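PDB 2PVU: ArtJ from Geobacillus stearothermophilus, which binds arginine, lysine and histidine and probably delivers them to its cognate ATP-binding cassette transporter, Art(MP)2. Local coordinates for residues Lys85-Trp89 / Asp90-Ala94. Numbering follows the deposited sequence.
Sequences KNIGW and DPLFA. With LYS (lysine), chain E.
Two first torsions set the rings of Trp-89 and Phe-93 against each other one helical turn apart: in Trp-89 CG lies anti to the backbone N (chi1 179°), while in Phe-93 it lies anti to the carbonyl carbon (chi1 -73°). The Phe-93 edge then meets the indole face in a T-shaped pair, its ring centroid 4.8 Å from that of the six-membered ring of Trp-89 and the planes at 69°. Phe-93 CE2 comes to 3.6 Å from Trp-89 CZ2. The bound lysine lies over the opposite face, its CE 3.5 Å from Trp-89 CZ3 and its NZ also above the ring, so the indole is sandwiched between the ligand's aliphatic chain and Phe-93. Trp-89 NE1 is hydrogen-bonded to Ala-155 O, which helps fix the ring's rotation. With an alanine here, the ligand's methylenes would probably lose their flat aromatic wall, and the Phe-93 edge the face it packs on.

Gly-88 is the N-cap, at backbone angles where a CB would be jammed against Ile-87 O. Its carbonyl O accepts Leu-92 N at 3.0 Å, the donor tilted from the carbonyl plane; Trp-89 O takes weak bonds from Leu-92 N and Phe-93 N and meets the edge of the Phe-93 ring, 3.2 Å from CD2. Ile-87 CD1 rests on Leu-92 CA (3.6 Å) and meets its CD1, the side chains crossing at about a right angle. Glu-176 accepts Asp-90 N, and Asn-154 holds the Asp-90 carboxylate. The turn thus leads from strand 82-86, an outer strand of the parallel sheet beside strand 44-48, directly into helix 89-98, whose first turn borders the lysine pocket.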
ATOM      1  N   LYS A  85      -0.077  -5.668 -14.060  1.00 23.08           N
ATOM      2  CA  LYS A  85       0.426  -7.026 -13.799  1.00 26.20           C
ATOM      3  C   LYS A  85       0.695  -7.265 -12.315  1.00 25.18           C
ATOM      4  O   LYS A  85       1.363  -6.449 -11.651  1.00 25.52           O
ATOM      5  CB  LYS A  85       1.697  -7.280 -14.612  1.00 24.25           C
ATOM      6  CG  LYS A  85       1.377  -7.587 -16.122  1.00 29.67           C
ATOM      7  CD  LYS A  85       2.604  -7.567 -16.996  1.00 31.46           C
ATOM      8  CE  LYS A  85       2.471  -8.527 -18.189  1.00 38.73           C
ATOM      9  NZ  LYS A  85       1.217  -8.313 -19.020  1.00 42.10           N
ATOM     10  N   ASN A  86       0.219  -8.407 -11.796  1.00 24.54           N
ATOM     11  CA  ASN A  86       0.524  -8.742 -10.409  1.00 25.18           C
ATOM     12  C   ASN A  86       1.877  -9.414 -10.368  1.00 26.03           C
ATOM     13  O   ASN A  86       2.009 -10.628 -10.650  1.00 28.24           O
ATOM     14  CB  ASN A  86      -0.574  -9.637  -9.818  1.00 26.22           C
ATOM     15  CG  ASN A  86      -0.269 -10.118  -8.405  1.00 28.48           C
ATOM     16  OD1 ASN A  86       0.442  -9.473  -7.646  1.00 27.87           O
ATOM     17  ND2 ASN A  86      -0.804 -11.296  -8.060  1.00 34.76           N
ATOM     18  N   ILE A  87       2.902  -8.650 -10.045  1.00 26.09           N
ATOM     19  CA  ILE A  87       4.224  -9.232 -10.026  1.00 26.83           C
ATOM     20  C   ILE A  87       4.803  -9.500  -8.660  1.00 27.34           C
ATOM     21  O   ILE A  87       5.855 -10.167  -8.553  1.00 27.61           O
ATOM     22  CB  ILE A  87       5.221  -8.462 -10.900  1.00 27.27           C
ATOM     23  CG1 ILE A  87       5.265  -6.996 -10.502  1.00 27.23           C
ATOM     24  CG2 ILE A  87       4.843  -8.658 -12.393  1.00 27.26           C
ATOM     25  CD1 ILE A  87       6.414  -6.216 -11.201  1.00 29.44           C
ATOM     26  N   GLY A  88       4.136  -9.021  -7.616  1.00 25.78           N
ATOM     27  CA  GLY A  88       4.634  -9.319  -6.271  1.00 25.42           C
ATOM     28  C   GLY A  88       5.514  -8.154  -5.806  1.00 25.19           C
ATOM     29  O   GLY A  88       5.961  -7.343  -6.614  1.00 24.82           O
ATOM     30  N   TRP A  89       5.733  -8.064  -4.501  1.00 23.79           N
ATOM     31  CA  TRP A  89       6.224  -6.830  -3.898  1.00 23.01           C
ATOM     32  C   TRP A  89       7.726  -6.672  -4.171  1.00 24.39           C
ATOM     33  O   TRP A  89       8.191  -5.632  -4.690  1.00 23.48           O
ATOM     34  CB  TRP A  89       5.946  -6.916  -2.393  1.00 22.93           C
ATOM     35  CG  TRP A  89       6.399  -5.736  -1.553  1.00 20.03           C
ATOM     36  CD1 TRP A  89       7.423  -5.731  -0.592  1.00 21.40           C
ATOM     37  CD2 TRP A  89       5.888  -4.418  -1.602  1.00 22.49           C
ATOM     38  NE1 TRP A  89       7.520  -4.482  -0.023  1.00 21.68           N
ATOM     39  CE2 TRP A  89       6.605  -3.649  -0.643  1.00 22.78           C
ATOM     40  CE3 TRP A  89       4.887  -3.783  -2.376  1.00 21.78           C
ATOM     41  CZ2 TRP A  89       6.328  -2.277  -0.425  1.00 23.96           C
ATOM     42  CZ3 TRP A  89       4.596  -2.407  -2.148  1.00 23.57           C
ATOM     43  CH2 TRP A  89       5.299  -1.676  -1.186  1.00 20.61           C
ATOM     44  N   ASP A  90       8.506  -7.657  -3.761  1.00 23.39           N
ATOM     45  CA  ASP A  90       9.942  -7.496  -3.952  1.00 24.81           C
ATOM     46  C   ASP A  90      10.316  -7.474  -5.458  1.00 24.40           C
ATOM     47  O   ASP A  90      11.155  -6.653  -5.898  1.00 24.63           O
ATOM     48  CB  ASP A  90      10.731  -8.515  -3.125  1.00 25.12           C
ATOM     49  CG  ASP A  90      10.725  -8.143  -1.633  1.00 29.89           C
ATOM     50  OD1 ASP A  90      11.304  -7.091  -1.264  1.00 31.22           O
ATOM     51  OD2 ASP A  90      10.117  -8.868  -0.833  1.00 31.91           O
ATOM     52  N   PRO A  91       9.688  -8.353  -6.255  1.00 24.28           N
ATOM     53  CA  PRO A  91       9.875  -8.235  -7.714  1.00 23.50           C
ATOM     54  C   PRO A  91       9.516  -6.902  -8.294  1.00 23.38           C
ATOM     55  O   PRO A  91      10.169  -6.492  -9.255  1.00 21.89           O
ATOM     56  CB  PRO A  91       8.954  -9.309  -8.284  1.00 24.05           C
ATOM     57  CG  PRO A  91       9.029 -10.424  -7.172  1.00 24.65           C
ATOM     58  CD  PRO A  91       8.913  -9.559  -5.899  1.00 24.28           C
ATOM     59  N   LEU A  92       8.491  -6.242  -7.746  1.00 22.92           N
ATOM     60  CA  LEU A  92       8.043  -4.930  -8.268  1.00 24.37           C
ATOM     61  C   LEU A  92       9.213  -3.936  -8.196  1.00 23.71           C
ATOM     62  O   LEU A  92       9.519  -3.226  -9.180  1.00 22.28           O
ATOM     63  CB  LEU A  92       6.814  -4.429  -7.505  1.00 22.62           C
ATOM     64  CG  LEU A  92       6.396  -2.964  -7.760  1.00 27.12           C
ATOM     65  CD1 LEU A  92       6.149  -2.763  -9.265  1.00 27.41           C
ATOM     66  CD2 LEU A  92       5.161  -2.619  -6.914  1.00 26.63           C
ATOM     67  N   PHE A  93       9.896  -3.916  -7.059  1.00 24.19           N
ATOM     68  CA  PHE A  93      10.993  -2.967  -6.880  1.00 24.61           C
ATOM     69  C   PHE A  93      12.204  -3.330  -7.718  1.00 24.16           C
ATOM     70  O   PHE A  93      12.872  -2.447  -8.273  1.00 23.58           O
ATOM     71  CB  PHE A  93      11.337  -2.792  -5.393  1.00 24.96           C
ATOM     72  CG  PHE A  93      10.284  -1.995  -4.657  1.00 27.73           C
ATOM     73  CD1 PHE A  93      10.402  -0.615  -4.507  1.00 26.79           C
ATOM     74  CD2 PHE A  93       9.135  -2.625  -4.205  1.00 26.93           C
ATOM     75  CE1 PHE A  93       9.400   0.113  -3.875  1.00 28.13           C
ATOM     76  CE2 PHE A  93       8.121  -1.915  -3.582  1.00 24.17           C
ATOM     77  CZ  PHE A  93       8.246  -0.538  -3.418  1.00 27.16           C
ATOM     78  N   ALA A  94      12.481  -4.622  -7.823  1.00 23.33           N
ATOM     79  CA  ALA A  94      13.547  -5.097  -8.688  1.00 23.31           C
ATOM     80  C   ALA A  94      13.309  -4.725 -10.147  1.00 23.49           C
ATOM     81  O   ALA A  94      14.242  -4.297 -10.820  1.00 22.58           O
ATOM     82  CB  ALA A  94      13.729  -6.610  -8.547  1.00 24.29           C
TER
HETATM   83  N   LYS E 301       2.594   1.499   2.494  1.00 18.22           N
HETATM   84  CA  LYS E 301       3.606   0.529   3.030  1.00 18.47           C
HETATM   85  C   LYS E 301       4.914   0.674   2.241  1.00 18.55           C
HETATM   86  O   LYS E 301       5.919   0.074   2.594  1.00 18.43           O
HETATM   87  CB  LYS E 301       3.093  -0.900   2.893  1.00 17.63           C
HETATM   88  CG  LYS E 301       2.782  -1.265   1.420  1.00 18.32           C
HETATM   89  CD  LYS E 301       2.752  -2.795   1.213  1.00 16.58           C
HETATM   90  CE  LYS E 301       1.956  -3.121  -0.042  1.00 21.26           C
HETATM   91  NZ  LYS E 301       2.069  -4.635  -0.398  1.00 22.20           N
HETATM   92  OXT LYS E 301       4.975   1.387   1.216  1.00 18.05           O